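Local coordinates for protein dihydropteroate synthase (PDB 6OFW) that probably catalyses the condensation of para-aminobenzoate with 6-hydroxymethyl-7,8-dihydropterin diphosphate to give 7,8-dihydropteroate, a step of folate biosynthesis, at residues Gly117-Val122 with Ala135-Pro140; Leu187-Gly192 with Cys213-Pro218. All coordinates share one frame; numbering follows the deposited sequence.

Contact 1: residues Gly117-Val122 with Ala135-Pro140. With 22D (4-{[(2-amino-4-oxo-3,4-dihydropteridin-6-yl)methyl]amino}benzoic acid), chain E.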
ATOM      1  N   GLY B 117       8.108   1.603 -28.198  1.00 15.84           N
ATOM      2  CA  GLY B 117       8.668   2.925 -27.955  1.00 15.03           C
ATOM      3  C   GLY B 117       9.743   3.003 -26.903  1.00 19.58           C
ATOM      4  O   GLY B 117      10.289   4.083 -26.665  1.00 19.42           O
ATOM      5  N   MET B 118      10.090   1.876 -26.272  1.00 15.18           N
ATOM      6  CA  MET B 118      11.107   1.858 -25.224  1.00 13.52           C
ATOM      7  C   MET B 118      11.706   0.470 -25.164  1.00 14.93           C
ATOM      8  O   MET B 118      11.015  -0.512 -25.452  1.00 14.51           O
ATOM      9  CB  MET B 118      10.432   2.215 -23.864  1.00 16.20           C
ATOM     10  CG  MET B 118      11.320   2.042 -22.620  1.00 19.54           C
ATOM     11  SD  MET B 118      10.477   2.408 -21.045  1.00 23.58           S
ATOM     12  CE  MET B 118      10.097   4.089 -21.281  1.00 20.82           C
ATOM     13  N   ILE B 119      12.966   0.382 -24.752  1.00 12.27           N
ATOM     14  CA  ILE B 119      13.649  -0.900 -24.568  1.00 12.30           C
ATOM     15  C   ILE B 119      13.932  -1.072 -23.086  1.00 15.50           C
ATOM     16  O   ILE B 119      14.567  -0.214 -22.454  1.00 13.35           O
ATOM     17  CB  ILE B 119      14.944  -1.034 -25.426  1.00 15.37           C
ATOM     18  CG1 ILE B 119      14.597  -1.029 -26.938  1.00 16.56           C
ATOM     19  CG2 ILE B 119      15.716  -2.324 -25.060  1.00 13.90           C
ATOM     20  CD1 ILE B 119      15.661  -0.512 -27.803  1.00 23.34           C
ATOM     21  N   ASN B 120      13.445  -2.179 -22.526  1.00 10.60           N
ATOM     22  CA  ASN B 120      13.670  -2.483 -21.130  1.00  9.83           C
ATOM     23  C   ASN B 120      14.696  -3.605 -21.105  1.00 11.72           C
ATOM     24  O   ASN B 120      14.361  -4.753 -21.392  1.00 10.95           O
ATOM     25  CB  ASN B 120      12.334  -2.842 -20.438  1.00 10.59           C
ATOM     26  CG  ASN B 120      12.518  -3.284 -19.025  1.00 23.23           C
ATOM     27  OD1 ASN B 120      13.477  -2.906 -18.387  1.00 16.44           O
ATOM     28  ND2 ASN B 120      11.639  -4.137 -18.549  1.00 23.30           N
ATOM     29  N   ASP B 121      15.953  -3.276 -20.814  1.00 10.69           N
ATOM     30  CA  ASP B 121      17.018  -4.273 -20.899  1.00 11.63           C
ATOM     31  C   ASP B 121      17.602  -4.749 -19.564  1.00 16.09           C
ATOM     32  O   ASP B 121      18.408  -4.053 -18.939  1.00 13.95           O
ATOM     33  CB  ASP B 121      18.142  -3.758 -21.832  1.00 12.33           C
ATOM     34  CG  ASP B 121      19.191  -4.793 -22.222  1.00 18.60           C
ATOM     35  OD1 ASP B 121      19.091  -5.962 -21.762  1.00 18.31           O
ATOM     36  OD2 ASP B 121      20.106  -4.443 -22.981  1.00 17.90           O
ATOM     37  N   VAL B 122      17.298  -6.010 -19.203  1.00 14.22           N
ATOM     38  CA  VAL B 122      17.850  -6.639 -17.983  1.00 13.76           C
ATOM     39  C   VAL B 122      19.390  -6.709 -18.002  1.00 18.33           C
ATOM     40  O   VAL B 122      20.007  -6.807 -16.949  1.00 19.14           O
ATOM     41  CB  VAL B 122      17.247  -8.040 -17.657  1.00 18.27           C
ATOM     42  CG1 VAL B 122      15.757  -7.944 -17.335  1.00 17.92           C
ATOM     43  CG2 VAL B 122      17.519  -9.067 -18.771  1.00 17.95           C
ATOM     44  N   ALA B 135      21.474   3.094 -30.005  1.00 26.22           N
ATOM     45  CA  ALA B 135      21.995   4.385 -30.482  1.00 26.96           C
ATOM     46  C   ALA B 135      21.243   4.830 -31.746  1.00 32.05           C
ATOM     47  O   ALA B 135      20.810   5.969 -31.799  1.00 31.66           O
ATOM     48  CB  ALA B 135      23.493   4.305 -30.729  1.00 28.10           C
ATOM     49  N   ASP B 136      20.967   3.888 -32.675  1.00 30.28           N
ATOM     50  CA  ASP B 136      20.243   4.079 -33.933  1.00 31.16           C
ATOM     51  C   ASP B 136      18.735   4.267 -33.783  1.00 34.78           C
ATOM     52  O   ASP B 136      18.116   4.913 -34.633  1.00 34.52           O
ATOM     53  CB  ASP B 136      20.463   2.863 -34.863  1.00 34.37           C
ATOM     54  CG  ASP B 136      21.896   2.484 -35.193  1.00 50.91           C
ATOM     55  OD1 ASP B 136      22.756   3.392 -35.262  1.00 51.39           O
ATOM     56  OD2 ASP B 136      22.154   1.275 -35.411  1.00 60.93           O
ATOM     57  N   LEU B 137      18.122   3.648 -32.755  1.00 31.30           N
ATOM     58  CA  LEU B 137      16.669   3.652 -32.581  1.00 29.49           C
ATOM     59  C   LEU B 137      16.083   4.914 -31.980  1.00 32.09           C
ATOM     60  O   LEU B 137      14.908   5.173 -32.221  1.00 33.54           O
ATOM     61  CB  LEU B 137      16.209   2.420 -31.782  1.00 29.04           C
ATOM     62  CG  LEU B 137      16.425   1.052 -32.480  1.00 32.97           C
ATOM     63  CD1 LEU B 137      16.332  -0.103 -31.486  1.00 33.36           C
ATOM     64  CD2 LEU B 137      15.505   0.841 -33.671  1.00 31.87           C
ATOM     65  N   ARG B 138      16.866   5.688 -31.209  1.00 27.10           N
ATOM     66  CA  ARG B 138      16.432   6.930 -30.556  1.00 27.22           C
ATOM     67  C   ARG B 138      15.103   6.765 -29.749  1.00 29.89           C
ATOM     68  O   ARG B 138      14.155   7.551 -29.902  1.00 31.91           O
ATOM     69  CB  ARG B 138      16.367   8.102 -31.563  1.00 28.90           C
ATOM     70  N   VAL B 139      15.047   5.699 -28.930  1.00 21.28           N
ATOM     71  CA  VAL B 139      13.938   5.357 -28.021  1.00 18.00           C
ATOM     72  C   VAL B 139      14.538   5.345 -26.606  1.00 19.16           C
ATOM     73  O   VAL B 139      15.738   5.057 -26.484  1.00 15.98           O
ATOM     74  CB  VAL B 139      13.262   3.972 -28.322  1.00 20.72           C
ATOM     75  CG1 VAL B 139      12.464   3.979 -29.624  1.00 19.77           C
ATOM     76  CG2 VAL B 139      14.269   2.822 -28.289  1.00 20.73           C
ATOM     77  N   PRO B 140      13.750   5.568 -25.514  1.00 16.34           N
ATOM     78  CA  PRO B 140      14.338   5.452 -24.167  1.00 16.12           C
ATOM     79  C   PRO B 140      14.768   4.008 -23.891  1.00 17.86           C
ATOM     80  O   PRO B 140      14.236   3.069 -24.488  1.00 18.07           O
ATOM     81  CB  PRO B 140      13.196   5.860 -23.225  1.00 17.75           C
ATOM     82  CG  PRO B 140      12.181   6.531 -24.090  1.00 22.56           C
ATOM     83  CD  PRO B 140      12.317   5.918 -25.441  1.00 18.40           C
TER
HETATM   84  C7  22D E 401      11.617  -8.931 -15.708  1.00 21.99           C
HETATM   85  N8  22D E 401      11.946  -7.624 -16.250  1.00 20.77           N
HETATM   86  C8A 22D E 401      12.267  -6.583 -15.453  1.00 19.97           C
HETATM   87  N1  22D E 401      12.536  -5.382 -16.037  1.00 18.91           N
HETATM   88  C2  22D E 401      12.973  -4.413 -15.233  1.00 22.26           C
HETATM   89  N2  22D E 401      13.375  -3.258 -15.759  1.00 22.07           N
HETATM   90  N3  22D E 401      13.054  -4.532 -13.873  1.00 22.03           N
HETATM   91  C4  22D E 401      12.713  -5.658 -13.155  1.00 20.31           C
HETATM   92  O4  22D E 401      12.778  -5.649 -11.933  1.00 19.20           O
HETATM   93  C4A 22D E 401      12.292  -6.766 -14.001  1.00 20.52           C
HETATM   94  N5  22D E 401      11.916  -7.966 -13.428  1.00 20.06           N
HETATM   95  C6  22D E 401      11.624  -8.946 -14.196  1.00 23.87           C
HETATM   96  C9  22D E 401      11.292 -10.300 -13.630  1.00 22.96           C
HETATM   97  N10 22D E 401      12.363 -10.630 -12.711  1.00 26.59           N
HETATM   98  CBX 22D E 401      12.242 -11.444 -11.609  1.00 27.55           C
HETATM   99  CAR 22D E 401      13.328 -11.598 -10.748  1.00 25.72           C
HETATM  100  CAT 22D E 401      13.166 -12.236  -9.532  1.00 24.82           C
HETATM  101  CAQ 22D E 401      11.023 -12.032 -11.283  1.00 26.79           C
HETATM  102  CAS 22D E 401      10.870 -12.689 -10.076  1.00 26.23           C
HETATM  103  CBY 22D E 401      11.927 -12.767  -9.168  1.00 25.11           C
HETATM  104  CBV 22D E 401      11.681 -13.244  -7.790  1.00 24.16           C
HETATM  105  OAJ 22D E 401      12.654 -13.037  -6.948  1.00 32.41           O
HETATM  106  OXT 22D E 401      10.637 -13.797  -7.493  1.00 22.37           O
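The carbonyl of G117 meets the end of segment 135-140, its oxygen against V139 CB and 3.0 Å from P140 CD. Only carbons of V139 and P140 face G117 O across the contact, and this buried oxygen has no polar partner in the model. One residue on, M118 brings its backbone close enough for a CA-H...O contact to P140 O. Its side chain runs out straight and then bends at the sulfur (chi3 -62°), which swings M118 CE back to lie 4.1 Å from P140 CB; the two side chains cross at about a right angle. C10 of strand 7-10 touches both. The same P140 O accepts the single hydrogen bond between the segments, a nearly straight one from I119 N at 3.0 Å. I119 CD1 touches V139 CG2 at 3.6 Å and L137 CD1 at 3.8 Å, its side chain crossing both at about a right angle; helix 105-114 covers the cluster, M108 against I119 and V112 against L137 and V139. N120 faces away from this packing and grips the pterin of 22D with both ends of its amide: OD1 accepts from N2 at 2.7 Å and ND2 donates to N1 at 2.9 Å. D61 takes a second hydrogen bond from ND2 and so helps fix the amide's rotation. Strand 118-121, helix 130-137 and strand 141-144 form one beta-alpha-beta unit of the TIM barrel, whose pterin pocket lies at the C-terminal ends of the strands.

Contact 2: residues Leu187-Gly192 with Cys213-Pro218. With 22D (4-{[(2-amino-4-oxo-3,4-dihydropteridin-6-yl)methyl]amino}benzoic acid), chain E.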
ATOM      1  N   LEU B 187      17.805   7.794 -21.027  1.00 17.95           N
ATOM      2  CA  LEU B 187      18.134   6.737 -20.087  1.00 17.00           C
ATOM      3  C   LEU B 187      17.237   6.645 -18.867  1.00 19.84           C
ATOM      4  O   LEU B 187      16.748   7.657 -18.356  1.00 18.92           O
ATOM      5  CB  LEU B 187      19.598   6.863 -19.637  1.00 16.69           C
ATOM      6  CG  LEU B 187      20.675   6.855 -20.749  1.00 21.27           C
ATOM      7  CD1 LEU B 187      22.046   7.037 -20.171  1.00 21.39           C
ATOM      8  CD2 LEU B 187      20.612   5.579 -21.573  1.00 21.95           C
ATOM      9  N   LEU B 188      17.084   5.410 -18.367  1.00 15.29           N
ATOM     10  CA  LEU B 188      16.421   5.104 -17.102  1.00 14.22           C
ATOM     11  C   LEU B 188      17.337   4.090 -16.466  1.00 14.66           C
ATOM     12  O   LEU B 188      18.051   3.376 -17.177  1.00 13.55           O
ATOM     13  CB  LEU B 188      15.027   4.502 -17.293  1.00 14.71           C
ATOM     14  CG  LEU B 188      13.977   5.414 -17.930  1.00 19.36           C
ATOM     15  CD1 LEU B 188      13.837   5.118 -19.421  1.00 19.38           C
ATOM     16  CD2 LEU B 188      12.645   5.235 -17.242  1.00 19.66           C
ATOM     17  N   ILE B 189      17.370   4.045 -15.144  1.00 10.40           N
ATOM     18  CA  ILE B 189      18.173   3.027 -14.418  1.00 11.07           C
ATOM     19  C   ILE B 189      17.268   2.209 -13.487  1.00 15.97           C
ATOM     20  O   ILE B 189      16.222   2.682 -13.123  1.00 16.16           O
ATOM     21  CB  ILE B 189      19.380   3.641 -13.714  1.00 14.00           C
ATOM     22  CG1 ILE B 189      18.944   4.631 -12.642  1.00 14.57           C
ATOM     23  CG2 ILE B 189      20.321   4.240 -14.743  1.00 14.16           C
ATOM     24  CD1 ILE B 189      20.059   5.210 -11.809  1.00 16.83           C
ATOM     25  N   ASP B 190      17.717   1.031 -13.107  1.00 12.69           N
ATOM     26  CA  ASP B 190      16.890   0.128 -12.293  1.00 11.89           C
ATOM     27  C   ASP B 190      17.811  -0.770 -11.477  1.00 16.91           C
ATOM     28  O   ASP B 190      18.583  -1.459 -12.075  1.00 16.52           O
ATOM     29  CB  ASP B 190      15.985  -0.661 -13.232  1.00 12.89           C
ATOM     30  CG  ASP B 190      15.068  -1.680 -12.575  1.00 17.64           C
ATOM     31  OD1 ASP B 190      15.312  -2.023 -11.439  1.00 13.19           O
ATOM     32  OD2 ASP B 190      14.119  -2.039 -13.225  1.00 15.95           O
ATOM     33  N   PRO B 191      17.636  -0.852 -10.147  1.00 14.11           N
ATOM     34  CA  PRO B 191      18.490  -1.667  -9.305  1.00 13.08           C
ATOM     35  C   PRO B 191      18.325  -3.174  -9.516  1.00 16.00           C
ATOM     36  O   PRO B 191      19.071  -3.903  -8.965  1.00 15.82           O
ATOM     37  CB  PRO B 191      18.069  -1.283  -7.882  1.00 15.41           C
ATOM     38  CG  PRO B 191      16.674  -0.790  -8.014  1.00 20.01           C
ATOM     39  CD  PRO B 191      16.579  -0.188  -9.395  1.00 15.35           C
ATOM     40  N   GLY B 192      17.333  -3.568 -10.304  1.00 11.61           N
ATOM     41  CA  GLY B 192      17.091  -4.983 -10.565  1.00 11.62           C
ATOM     42  C   GLY B 192      16.736  -5.777  -9.335  1.00 15.02           C
ATOM     43  O   GLY B 192      17.449  -6.724  -8.975  1.00 14.28           O
ATOM     44  N   CYS B 213      18.963   7.870  -7.104  1.00 27.17           N
ATOM     45  CA  CYS B 213      18.265   9.001  -7.745  1.00 28.09           C
ATOM     46  C   CYS B 213      19.162  10.219  -7.965  1.00 35.63           C
ATOM     47  O   CYS B 213      18.773  11.138  -8.686  1.00 36.11           O
ATOM     48  CB  CYS B 213      16.995   9.359  -6.979  1.00 28.49           C
ATOM     49  SG  CYS B 213      15.864   7.962  -6.758  1.00 32.35           S
ATOM     50  N   GLU B 214      20.375  10.195  -7.388  1.00 34.99           N
ATOM     51  CA  GLU B 214      21.403  11.239  -7.504  1.00 35.59           C
ATOM     52  C   GLU B 214      22.137  11.167  -8.857  1.00 40.46           C
ATOM     53  O   GLU B 214      22.889  12.090  -9.185  1.00 41.44           O
ATOM     54  CB  GLU B 214      22.440  11.080  -6.374  1.00 37.29           C
ATOM     55  CG  GLU B 214      21.912  11.205  -4.955  1.00 51.22           C
ATOM     56  CD  GLU B 214      22.855  10.690  -3.881  1.00 71.62           C
ATOM     57  OE1 GLU B 214      23.774   9.903  -4.206  1.00 64.71           O
ATOM     58  OE2 GLU B 214      22.661  11.068  -2.704  1.00 66.09           O
ATOM     59  N   LEU B 215      21.930  10.087  -9.648  1.00 34.98           N
ATOM     60  CA  LEU B 215      22.616   9.927 -10.932  1.00 33.30           C
ATOM     61  C   LEU B 215      22.013  10.795 -12.053  1.00 37.75           C
ATOM     62  O   LEU B 215      22.543  10.811 -13.166  1.00 39.31           O
ATOM     63  CB  LEU B 215      22.723   8.443 -11.336  1.00 32.87           C
ATOM     64  CG  LEU B 215      23.430   7.520 -10.320  1.00 36.94           C
ATOM     65  CD1 LEU B 215      23.587   6.112 -10.861  1.00 36.63           C
ATOM     66  CD2 LEU B 215      24.791   8.055  -9.941  1.00 40.71           C
ATOM     67  N   GLY B 216      20.948  11.534 -11.742  1.00 31.38           N
ATOM     68  CA  GLY B 216      20.283  12.436 -12.680  1.00 30.29           C
ATOM     69  C   GLY B 216      19.443  11.762 -13.743  1.00 32.84           C
ATOM     70  O   GLY B 216      19.090  12.388 -14.745  1.00 33.12           O
ATOM     71  N   VAL B 217      19.113  10.479 -13.543  1.00 26.08           N
ATOM     72  CA  VAL B 217      18.302   9.730 -14.501  1.00 23.79           C
ATOM     73  C   VAL B 217      17.121   9.086 -13.766  1.00 23.79           C
ATOM     74  O   VAL B 217      17.302   8.622 -12.637  1.00 23.30           O
ATOM     75  CB  VAL B 217      19.109   8.702 -15.362  1.00 27.35           C
ATOM     76  CG1 VAL B 217      20.102   9.401 -16.287  1.00 27.60           C
ATOM     77  CG2 VAL B 217      19.822   7.682 -14.496  1.00 26.91           C
ATOM     78  N   PRO B 218      15.920   9.056 -14.377  1.00 17.66           N
ATOM     79  CA  PRO B 218      14.769   8.419 -13.703  1.00 17.81           C
ATOM     80  C   PRO B 218      15.047   6.974 -13.269  1.00 19.40           C
ATOM     81  O   PRO B 218      15.728   6.224 -13.966  1.00 16.17           O
ATOM     82  CB  PRO B 218      13.666   8.447 -14.748  1.00 19.25           C
ATOM     83  CG  PRO B 218      14.113   9.409 -15.791  1.00 24.16           C
ATOM     84  CD  PRO B 218      15.568   9.563 -15.722  1.00 19.44           C
TER
HETATM   85  C7  22D E 401      11.617  -8.931 -15.708  1.00 21.99           C
HETATM   86  N8  22D E 401      11.946  -7.624 -16.250  1.00 20.77           N
HETATM   87  C8A 22D E 401      12.267  -6.583 -15.453  1.00 19.97           C
HETATM   88  N1  22D E 401      12.536  -5.382 -16.037  1.00 18.91           N
HETATM   89  C2  22D E 401      12.973  -4.413 -15.233  1.00 22.26           C
HETATM   90  N2  22D E 401      13.375  -3.258 -15.759  1.00 22.07           N
HETATM   91  N3  22D E 401      13.054  -4.532 -13.873  1.00 22.03           N
HETATM   92  C4  22D E 401      12.713  -5.658 -13.155  1.00 20.31           C
HETATM   93  O4  22D E 401      12.778  -5.649 -11.933  1.00 19.20           O
HETATM   94  C4A 22D E 401      12.292  -6.766 -14.001  1.00 20.52           C
HETATM   95  N5  22D E 401      11.916  -7.966 -13.428  1.00 20.06           N
HETATM   96  C6  22D E 401      11.624  -8.946 -14.196  1.00 23.87           C
HETATM   97  C9  22D E 401      11.292 -10.300 -13.630  1.00 22.96           C
HETATM   98  N10 22D E 401      12.363 -10.630 -12.711  1.00 26.59           N
HETATM   99  CBX 22D E 401      12.242 -11.444 -11.609  1.00 27.55           C
HETATM  100  CAR 22D E 401      13.328 -11.598 -10.748  1.00 25.72           C
HETATM  101  CAT 22D E 401      13.166 -12.236  -9.532  1.00 24.82           C
HETATM  102  CAQ 22D E 401      11.023 -12.032 -11.283  1.00 26.79           C
HETATM  103  CAS 22D E 401      10.870 -12.689 -10.076  1.00 26.23           C
HETATM  104  CBY 22D E 401      11.927 -12.767  -9.168  1.00 25.11           C
HETATM  105  CBV 22D E 401      11.681 -13.244  -7.790  1.00 24.16           C
HETATM  106  OAJ 22D E 401      12.654 -13.037  -6.948  1.00 32.41           O
HETATM  107  OXT 22D E 401      10.637 -13.797  -7.493  1.00 22.37           O
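I189 and V217 meet at about a right angle: V217 CG2 lies 3.5 Å from I189 CG2, tighter than usual for two carbons, and also touches I189 CG1 and CD1. The isoleucine's first torsion (chi1 63°) puts CG1 between the backbone N and the carbonyl carbon, and the extended chain beyond it carries I189 CD1 on to L215 CD1 at 3.8 Å, again with the side chains crossed. L215 in turn leans on H167 and V171 of helix 162-179. L187 adds CB beside V217 CG1, while its carbonyl oxygen rests near P218 CD. On the adjoining residue, L188 crosses P218 at about a right angle, L188 CD2 against P218 CB at 4.2 Å. Within the TIM barrel this joins strand 187-190 to the loop that leads from helix 199-207 into strand 220-221, and I189 N seals the join with a hydrogen bond of 3.0 Å to P218 O, lying nearly along the C=O axis. Beyond the packing, D190 turns its carboxylate to the pterin of 22D. D190 OD2 accepts from both N3 (2.8 Å) and N2 (2.9 Å) of 22D, so one oxygen spans two neighbouring donors. The other oxygen, D190 OD1, accepts from G192 N at 2.8 Å in an Asx turn; this N-H comes from above the carboxylate plane and helps to hold the group's orientation.

In the fold
Both contacts are buried and belong to the same barrel sheet, where strand 141-144 lies between strands 118-121 and 187-190. Their centres are 15 Å apart, yet they meet directly, P140 CB packing against L188 CD1 at 3.9 Å. Each pairs a strand with a Val-Pro step leading toward a further strand, but contact 1 closes over 12 intervening residues and includes the end of helix 130-137, whereas contact 2 closes over 20 and meets the loop that follows helix 199-207. The chemistry at the ligand also differs: a neutral amide from 117-122 both gives and takes a hydrogen bond, while a carboxylate from 187-192 only accepts. Together they hold N1, N2 and N3 of the pterin.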